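Local coordinates for protein 4-carboxymuconolactone decarboxylase (Sinorhizobium meliloti, PDB 4G9Q) that probably acts as a peroxiredoxin-like or decarboxylating enzyme of the carboxymuconolactone decarboxylase family, built as an all-helical trimer, at residues A82-R87 with P91-Y96; E160-R165 with L188-W193; H243-F246 with N252-S255. All coordinates share one frame; numbering follows the deposited sequence.

Contact 1 (A82-R87 with P91-Y96); sequences AALIAR and PALTYY
Leu84 reaches from the last turns of helix 73-86 to pack against Ala92, Leu93 and Tyr96. At its root, CB lies 3.7 Å from Leu93 CD1. CG sits beside the backbone N and anti to the carbonyl carbon (chi1 -64°), which carries both methyls toward segment 91-96. CD1 does most of the touching: it comes 3.7 Å from Leu93 CD1 and 3.5 Å from Tyr96 CD2, and it also approaches Tyr96 CB and CG, so it leans obliquely on the root of the ring. The other methyl, CD2, meets Ala92 CB at 4.1 Å. Leu84 and Leu93 lie alongside one another, pointing opposite ways, while the tyrosine side chain crosses the leucine at about a right angle. Leu93 forks between two partners: CD1 serves Leu84, and CD2 meets Ile85 CG1 at 3.9 Å. The Tyr96 ring is steadied from other quarters. Tyr95 CD2 stands 3.7 Å above its plane, over the centre, and Tyr96 OH bonds to the hydroxyls of Tyr62 and Tyr247. No hydrogen bond joins the two segments, and hydrophobic contact alone seals them. Ile85 also packs on Ile114 and Leu117 of helix 107-120, and Leu93 on Pro132 and Val133 of helix 130-139, so the seam continues into a larger helical core. Arg87 leaves helical geometry, and a short connection brings the chain back to Ala92. The result is a tight antiparallel helical hairpin, part of the all-alpha bundle of the carboxymuconolactone decarboxylase family.

Contact 2 (E160-R165 with L188-W193); sequences EAEAQR and LFRDLW
The Phe189 ring is covered on both faces: Arg165 CD sits 3.5 Å above its centre in a CH-pi contact, and on the opposite face Trp193 CD1 lies nearer the rim. Beyond CD, the Arg165 guanidinium runs almost parallel to the ring (planes 7° apart), offset so that NE is 3.5 Å from Phe189 CD2. The setting is a helix-helix packing of two successive helices, 159-173 and 178-192, whose short segments run roughly antiparallel at 139° with axes 11.6 Å apart. Bends at chi2 and chi3 (57°) fold the arginine back over the phenyl face and turn its edge to Glu162, one turn earlier. There it makes a side-on, two-pronged salt bridge of nearly straight bonds: NE to Glu162 OE1 at 2.9 Å and NH2 to Glu162 OE2 at 2.9 Å. Thr185 OG1 takes a further bond from NH2, which helps fix the flat group's rotation. With an alanine here, one phenyl face loses its cover and the carboxylate of Glu162, a buried residue, would probably be left without its salt-bridge mate. Phe189 itself lies in a wider pi-type turn, closed by Trp193 N to Leu188 O at 2.9 Å. Glu162 OE1 also rests 3.4 Å from Phe189 CB.

Contact 3 (H243-F246 with N252-S255); sequences HLAF and NAMS
The backbone bond from Phe246 N to His243 O, 3.2 Å, spans three residues and closes the turn that carries Leu244 and Ala245, the two residues that Ala253 touches. Ala253 CB is the atom that meets helix 234-248. It lies 3.6 Å from Ala245 CB and as close again to Ala245 CA, so the methyl meets the backbone edge as well as the opposing methyl. Leu244 C borders it more loosely, at 4.5 Å from Ala253 CB. With nothing larger than methyls between them, Ala245 CA and Ala253 CA stand only 4.8 Å apart. This is close alanine-to-alanine packing at the sharp turn between two consecutive helices: helix 234-248 passes abruptly into helix 250-267 in the second of the chain's two carboxymuconolactone decarboxylase family regions. Residues around the pair reach other parts of the chain and the neighbouring subunit. His243 has CG anti to its own N (chi1 -168°), directing the imidazole toward helix 73-86, where NE2 bonds with Thr80 OG1 and ND1 with Arg76 NH1; Tyr247 stacks on the ring. Phe246 meets Tyr183 of the second subunit edge-to-face, and Leu180 of that subunit packs on Ala245. Ser255 OG bonds to Gln219 NE2 of the same neighbouring subunit.

In the fold
Contacts 1 and 3 are neighbours, their centres 16 Å apart, although they belong to different family regions of the chain. They meet directly where Ala83 CB packs 3.6 Å from Leu244 CD2, so helix 73-86 joins the first region to the second. A second connection runs through Tyr247, which stacks on His243 of contact 3 and bonds to Tyr96 OH of contact 1, a hydroxyl also bonded to Tyr62. Contact 2 stands apart, its centre 29 Å from each of the others and its nearest atoms about 11 Å from contact 1 and 14 Å from contact 3. It lies across the chain's centre from contact 1. All three border other subunits: Arg87 and Ser255 meet the second, and Asp191 forms a salt bridge with Arg60 of the third.

Contact 1 (A82-R87 with P91-Y96)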
loop_
_atom_site.group_PDB
_atom_site.type_symbol
_atom_site.label_atom_id
_atom_site.label_comp_id
_atom_site.label_asym_id
_atom_site.label_seq_id
_atom_site.Cartn_x
_atom_site.Cartn_y
_atom_site.Cartn_z
ATOM N N ALA A 82 -3.544 2.216 14.648
ATOM C CA ALA A 82 -2.974 3.121 13.644
ATOM C C ALA A 82 -2.406 2.345 12.451
ATOM O O ALA A 82 -2.654 2.705 11.295
ATOM C CB ALA A 82 -1.922 4.025 14.273
ATOM N N ALA A 83 -1.679 1.261 12.731
ATOM C CA ALA A 83 -1.110 0.417 11.672
ATOM C C ALA A 83 -2.188 -0.201 10.772
ATOM O O ALA A 83 -2.081 -0.159 9.534
ATOM C CB ALA A 83 -0.235 -0.670 12.272
ATOM N N LEU A 84 -3.225 -0.764 11.395
ATOM C CA LEU A 84 -4.319 -1.407 10.659
ATOM C C LEU A 84 -5.069 -0.409 9.790
ATOM O O LEU A 84 -5.414 -0.715 8.648
ATOM C CB LEU A 84 -5.287 -2.107 11.615
ATOM C CG LEU A 84 -4.706 -3.274 12.419
ATOM C CD1 LEU A 84 -5.701 -3.728 13.462
ATOM C CD2 LEU A 84 -4.301 -4.439 11.534
ATOM N N ILE A 85 -5.313 0.786 10.327
ATOM C CA ILE A 85 -5.957 1.850 9.551
ATOM C C ILE A 85 -5.090 2.243 8.354
ATOM O O ILE A 85 -5.566 2.238 7.215
ATOM C CB ILE A 85 -6.293 3.093 10.405
ATOM C CG1 ILE A 85 -7.326 2.730 11.477
ATOM C CG2 ILE A 85 -6.830 4.253 9.514
ATOM C CD1 ILE A 85 -7.540 3.807 12.530
ATOM N N ALA A 86 -3.821 2.556 8.618
ATOM C CA ALA A 86 -2.906 3.029 7.573
ATOM C C ALA A 86 -2.713 2.007 6.448
ATOM O O ALA A 86 -2.580 2.379 5.274
ATOM C CB ALA A 86 -1.558 3.396 8.187
ATOM N N ARG A 87 -2.715 0.727 6.810
ATOM C CA ARG A 87 -2.418 -0.350 5.861
ATOM C C ARG A 87 -3.647 -0.942 5.177
ATOM O O ARG A 87 -3.538 -1.927 4.438
ATOM C CB ARG A 87 -1.612 -1.451 6.548
ATOM C CG ARG A 87 -0.214 -1.011 6.934
ATOM C CD ARG A 87 0.525 -2.098 7.696
ATOM N NE ARG A 87 0.683 -3.323 6.913
ATOM C CZ ARG A 87 1.606 -3.519 5.973
ATOM N NH1 ARG A 87 2.476 -2.569 5.656
ATOM N NH2 ARG A 87 1.652 -4.679 5.330
ATOM N N PRO A 91 -10.880 -4.564 8.379
ATOM C CA PRO A 91 -11.648 -5.693 8.941
ATOM C C PRO A 91 -11.144 -6.215 10.292
ATOM O O PRO A 91 -11.958 -6.603 11.143
ATOM C CB PRO A 91 -11.501 -6.776 7.873
ATOM C CG PRO A 91 -11.384 -6.014 6.609
ATOM C CD PRO A 91 -10.608 -4.770 6.942
ATOM N N ALA A 92 -9.824 -6.219 10.478
ATOM C CA ALA A 92 -9.191 -6.656 11.727
ATOM C C ALA A 92 -9.539 -5.746 12.910
ATOM O O ALA A 92 -9.321 -6.111 14.069
ATOM C CB ALA A 92 -7.676 -6.727 11.542
ATOM N N LEU A 93 -10.079 -4.565 12.603
ATOM C CA LEU A 93 -10.360 -3.539 13.601
ATOM C C LEU A 93 -11.458 -3.888 14.587
ATOM O O LEU A 93 -11.440 -3.398 15.705
ATOM C CB LEU A 93 -10.704 -2.207 12.924
ATOM C CG LEU A 93 -9.835 -0.962 13.076
ATOM C CD1 LEU A 93 -8.387 -1.224 13.465
ATOM C CD2 LEU A 93 -9.929 -0.126 11.799
ATOM N N THR A 94 -12.421 -4.709 14.183
ATOM C CA THR A 94 -13.475 -5.109 15.114
ATOM C C THR A 94 -12.834 -5.769 16.339
ATOM O O THR A 94 -13.118 -5.390 17.482
ATOM C CB THR A 94 -14.512 -6.037 14.450
ATOM O OG1 THR A 94 -15.020 -5.408 13.268
ATOM C CG2 THR A 94 -15.680 -6.303 15.395
ATOM N N TYR A 95 -11.944 -6.724 16.092
ATOM C CA TYR A 95 -11.216 -7.381 17.167
ATOM C C TYR A 95 -10.262 -6.413 17.866
ATOM O O TYR A 95 -10.261 -6.313 19.095
ATOM C CB TYR A 95 -10.455 -8.610 16.645
ATOM C CG TYR A 95 -9.547 -9.222 17.683
ATOM C CD1 TYR A 95 -10.049 -10.088 18.656
ATOM C CD2 TYR A 95 -8.183 -8.921 17.706
ATOM C CE1 TYR A 95 -9.210 -10.641 19.621
ATOM C CE2 TYR A 95 -7.346 -9.464 18.658
ATOM C CZ TYR A 95 -7.862 -10.325 19.612
ATOM O OH TYR A 95 -7.024 -10.852 20.557
ATOM N N TYR A 96 -9.460 -5.691 17.084
ATOM C CA TYR A 96 -8.417 -4.856 17.675
ATOM C C TYR A 96 -8.926 -3.612 18.394
ATOM O O TYR A 96 -8.324 -3.187 19.378
ATOM C CB TYR A 96 -7.299 -4.540 16.672
ATOM C CG TYR A 96 -6.285 -5.663 16.611
ATOM C CD1 TYR A 96 -5.378 -5.860 17.650
ATOM C CD2 TYR A 96 -6.261 -6.549 15.537
ATOM C CE1 TYR A 96 -4.455 -6.901 17.612
ATOM C CE2 TYR A 96 -5.342 -7.591 15.489
ATOM C CZ TYR A 96 -4.444 -7.759 16.528
ATOM O OH TYR A 96 -3.538 -8.792 16.486
#

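Contact 2 (E160-R165 with L188-W193)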
loop_
_atom_site.group_PDB
_atom_site.type_symbol
_atom_site.label_atom_id
_atom_site.label_comp_id
_atom_site.label_asym_id
_atom_site.label_seq_id
_atom_site.Cartn_x
_atom_site.Cartn_y
_atom_site.Cartn_z
ATOM N N GLU A 160 5.596 30.543 18.532
ATOM C CA GLU A 160 6.915 30.778 17.951
ATOM C C GLU A 160 7.354 29.610 17.076
ATOM O O GLU A 160 7.858 29.818 15.969
ATOM C CB GLU A 160 7.954 31.055 19.039
ATOM C CG GLU A 160 9.219 31.732 18.511
ATOM C CD GLU A 160 10.256 31.992 19.590
ATOM O OE1 GLU A 160 9.877 32.165 20.772
ATOM O OE2 GLU A 160 11.458 32.033 19.249
ATOM N N ALA A 161 7.159 28.389 17.577
ATOM C CA ALA A 161 7.483 27.181 16.819
ATOM C C ALA A 161 6.596 27.056 15.580
ATOM O O ALA A 161 7.043 26.557 14.545
ATOM C CB ALA A 161 7.366 25.941 17.694
ATOM N N GLU A 162 5.350 27.518 15.691
ATOM C CA GLU A 162 4.419 27.523 14.556
ATOM C C GLU A 162 4.790 28.586 13.516
ATOM O O GLU A 162 4.702 28.335 12.311
ATOM C CB GLU A 162 2.965 27.685 15.027
ATOM C CG GLU A 162 1.923 27.957 13.915
ATOM C CD GLU A 162 1.913 26.917 12.786
ATOM O OE1 GLU A 162 2.342 25.765 12.995
ATOM O OE2 GLU A 162 1.461 27.265 11.677
ATOM N N ALA A 163 5.201 29.765 13.985
ATOM C CA ALA A 163 5.662 30.828 13.090
ATOM C C ALA A 163 6.869 30.357 12.280
ATOM O O ALA A 163 6.977 30.653 11.087
ATOM C CB ALA A 163 5.998 32.089 13.879
ATOM N N GLN A 164 7.753 29.608 12.937
ATOM C CA GLN A 164 8.945 29.035 12.311
ATOM C C GLN A 164 8.588 27.955 11.296
ATOM O O GLN A 164 9.128 27.941 10.185
ATOM C CB GLN A 164 9.886 28.458 13.374
ATOM C CG GLN A 164 10.961 29.422 13.852
ATOM C CD GLN A 164 12.212 29.382 12.987
ATOM O OE1 GLN A 164 12.546 30.357 12.309
ATOM N NE2 GLN A 164 12.906 28.248 13.000
ATOM N N ARG A 165 7.681 27.060 11.686
ATOM C CA ARG A 165 7.217 25.984 10.814
ATOM C C ARG A 165 6.569 26.538 9.548
ATOM O O ARG A 165 6.917 26.126 8.440
ATOM C CB ARG A 165 6.233 25.067 11.552
ATOM C CG ARG A 165 5.880 23.796 10.781
ATOM C CD ARG A 165 4.438 23.341 11.045
ATOM N NE ARG A 165 3.459 24.381 10.723
ATOM C CZ ARG A 165 2.988 24.643 9.503
ATOM N NH1 ARG A 165 3.389 23.939 8.451
ATOM N NH2 ARG A 165 2.107 25.619 9.336
ATOM N N LEU A 188 -4.326 21.504 9.719
ATOM C CA LEU A 188 -3.506 20.614 10.542
ATOM C C LEU A 188 -2.919 21.294 11.769
ATOM O O LEU A 188 -3.299 20.981 12.899
ATOM C CB LEU A 188 -2.397 19.939 9.728
ATOM C CG LEU A 188 -2.772 19.121 8.492
ATOM C CD1 LEU A 188 -1.552 18.334 8.042
ATOM C CD2 LEU A 188 -3.933 18.184 8.747
ATOM N N PHE A 189 -1.991 22.219 11.554
ATOM C CA PHE A 189 -1.235 22.745 12.683
ATOM C C PHE A 189 -1.985 23.747 13.559
ATOM O O PHE A 189 -1.695 23.851 14.747
ATOM C CB PHE A 189 0.150 23.225 12.238
ATOM C CG PHE A 189 1.044 22.095 11.835
ATOM C CD1 PHE A 189 1.676 21.319 12.802
ATOM C CD2 PHE A 189 1.196 21.757 10.497
ATOM C CE1 PHE A 189 2.478 20.241 12.439
ATOM C CE2 PHE A 189 2.004 20.689 10.122
ATOM C CZ PHE A 189 2.645 19.932 11.094
ATOM N N ARG A 190 -2.974 24.431 12.992
ATOM C CA ARG A 190 -3.804 25.355 13.771
ATOM C C ARG A 190 -5.183 24.792 14.126
ATOM O O ARG A 190 -6.043 25.521 14.639
ATOM C CB ARG A 190 -3.920 26.714 13.069
ATOM C CG ARG A 190 -2.631 27.516 13.116
ATOM C CD ARG A 190 -2.822 28.941 12.618
ATOM N NE ARG A 190 -2.190 29.896 13.529
ATOM C CZ ARG A 190 -2.824 30.534 14.510
ATOM N NH1 ARG A 190 -4.123 30.344 14.713
ATOM N NH2 ARG A 190 -2.159 31.372 15.290
ATOM N N ASP A 191 -5.388 23.500 13.866
ATOM C CA ASP A 191 -6.631 22.826 14.254
ATOM C C ASP A 191 -6.404 21.388 14.707
ATOM O O ASP A 191 -6.408 21.117 15.906
ATOM C CB ASP A 191 -7.701 22.893 13.147
ATOM C CG ASP A 191 -8.983 22.156 13.528
ATOM O OD1 ASP A 191 -9.255 22.007 14.739
ATOM O OD2 ASP A 191 -9.727 21.716 12.620
ATOM N N LEU A 192 -6.197 20.472 13.753
ATOM C CA LEU A 192 -6.070 19.044 14.062
ATOM C C LEU A 192 -5.120 18.757 15.234
ATOM O O LEU A 192 -5.484 18.027 16.163
ATOM C CB LEU A 192 -5.656 18.242 12.808
ATOM C CG LEU A 192 -5.595 16.708 12.928
ATOM C CD1 LEU A 192 -6.969 16.102 13.175
ATOM C CD2 LEU A 192 -4.959 16.106 11.675
ATOM N N TRP A 193 -3.928 19.351 15.198
ATOM C CA TRP A 193 -2.890 19.092 16.199
ATOM C C TRP A 193 -3.195 19.710 17.559
ATOM O O TRP A 193 -2.589 19.332 18.561
ATOM C CB TRP A 193 -1.510 19.529 15.686
ATOM C CG TRP A 193 -0.929 18.498 14.769
ATOM C CD1 TRP A 193 -0.947 18.505 13.407
ATOM C CD2 TRP A 193 -0.280 17.286 15.158
ATOM N NE1 TRP A 193 -0.334 17.370 12.918
ATOM C CE2 TRP A 193 0.082 16.604 13.973
ATOM C CE3 TRP A 193 0.048 16.715 16.395
ATOM C CZ2 TRP A 193 0.752 15.372 13.989
ATOM C CZ3 TRP A 193 0.713 15.486 16.410
ATOM C CH2 TRP A 193 1.057 14.834 15.210
#

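Contact 3 (H243-F246 with N252-S255)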
loop_
_atom_site.group_PDB
_atom_site.type_symbol
_atom_site.label_atom_id
_atom_site.label_comp_id
_atom_site.label_asym_id
_atom_site.label_seq_id
_atom_site.Cartn_x
_atom_site.Cartn_y
_atom_site.Cartn_z
ATOM N N HIS A 243 7.246 -3.391 17.580
ATOM C CA HIS A 243 5.870 -3.865 17.469
ATOM C C HIS A 243 5.417 -3.875 16.003
ATOM O O HIS A 243 4.791 -4.832 15.532
ATOM C CB HIS A 243 4.963 -2.970 18.322
ATOM C CG HIS A 243 3.584 -3.508 18.521
ATOM N ND1 HIS A 243 3.274 -4.410 19.519
ATOM C CD2 HIS A 243 2.425 -3.251 17.871
ATOM C CE1 HIS A 243 1.983 -4.691 19.466
ATOM N NE2 HIS A 243 1.448 -4.006 18.470
ATOM N N LEU A 244 5.777 -2.817 15.283
ATOM C CA LEU A 244 5.369 -2.647 13.895
ATOM C C LEU A 244 6.084 -3.570 12.911
ATOM O O LEU A 244 5.602 -3.763 11.796
ATOM C CB LEU A 244 5.523 -1.185 13.471
ATOM C CG LEU A 244 4.522 -0.234 14.130
ATOM C CD1 LEU A 244 4.852 1.209 13.764
ATOM C CD2 LEU A 244 3.091 -0.587 13.732
ATOM N N ALA A 245 7.223 -4.139 13.304
ATOM C CA ALA A 245 7.863 -5.170 12.473
ATOM C C ALA A 245 6.890 -6.320 12.221
ATOM O O ALA A 245 6.844 -6.889 11.126
ATOM C CB ALA A 245 9.129 -5.688 13.131
ATOM N N PHE A 246 6.095 -6.639 13.236
ATOM C CA PHE A 246 5.136 -7.735 13.143
ATOM C C PHE A 246 3.876 -7.339 12.395
ATOM O O PHE A 246 3.407 -8.083 11.533
ATOM C CB PHE A 246 4.821 -8.292 14.536
ATOM C CG PHE A 246 6.024 -8.863 15.226
ATOM C CD1 PHE A 246 6.284 -10.235 15.175
ATOM C CD2 PHE A 246 6.927 -8.032 15.880
ATOM C CE1 PHE A 246 7.409 -10.765 15.788
ATOM C CE2 PHE A 246 8.061 -8.555 16.492
ATOM C CZ PHE A 246 8.302 -9.928 16.443
ATOM N N ASN A 252 9.522 -2.566 6.726
ATOM C CA ASN A 252 9.044 -1.260 7.202
ATOM C C ASN A 252 9.711 -0.848 8.519
ATOM O O ASN A 252 10.158 0.289 8.661
ATOM C CB ASN A 252 7.517 -1.226 7.329
ATOM C CG ASN A 252 6.811 -0.937 5.999
ATOM O OD1 ASN A 252 5.709 -1.432 5.762
ATOM N ND2 ASN A 252 7.435 -0.138 5.141
ATOM N N ALA A 253 9.799 -1.778 9.470
ATOM C CA ALA A 253 10.493 -1.504 10.729
ATOM C C ALA A 253 11.977 -1.223 10.491
ATOM O O ALA A 253 12.538 -0.271 11.050
ATOM C CB ALA A 253 10.320 -2.661 11.703
HETATM N N MSE A 254 12.604 -2.033 9.642
HETATM C CA MSE A 254 14.025 -1.860 9.334
HETATM C C MSE A 254 14.317 -0.501 8.700
HETATM O O MSE A 254 15.328 0.125 9.021
HETATM C CB MSE A 254 14.530 -2.993 8.444
HETATM C CG MSE A 254 14.478 -4.336 9.129
HETATM SE SE MSE A 254 15.323 -5.713 8.069
HETATM C CE MSE A 254 13.931 -6.108 6.782
ATOM N N SER A 255 13.426 -0.047 7.820
ATOM C CA SER A 255 13.594 1.233 7.132
ATOM C C SER A 255 13.521 2.423 8.090
ATOM O O SER A 255 14.139 3.461 7.838
ATOM C CB SER A 255 12.580 1.378 5.994
ATOM O OG SER A 255 12.915 0.513 4.917
#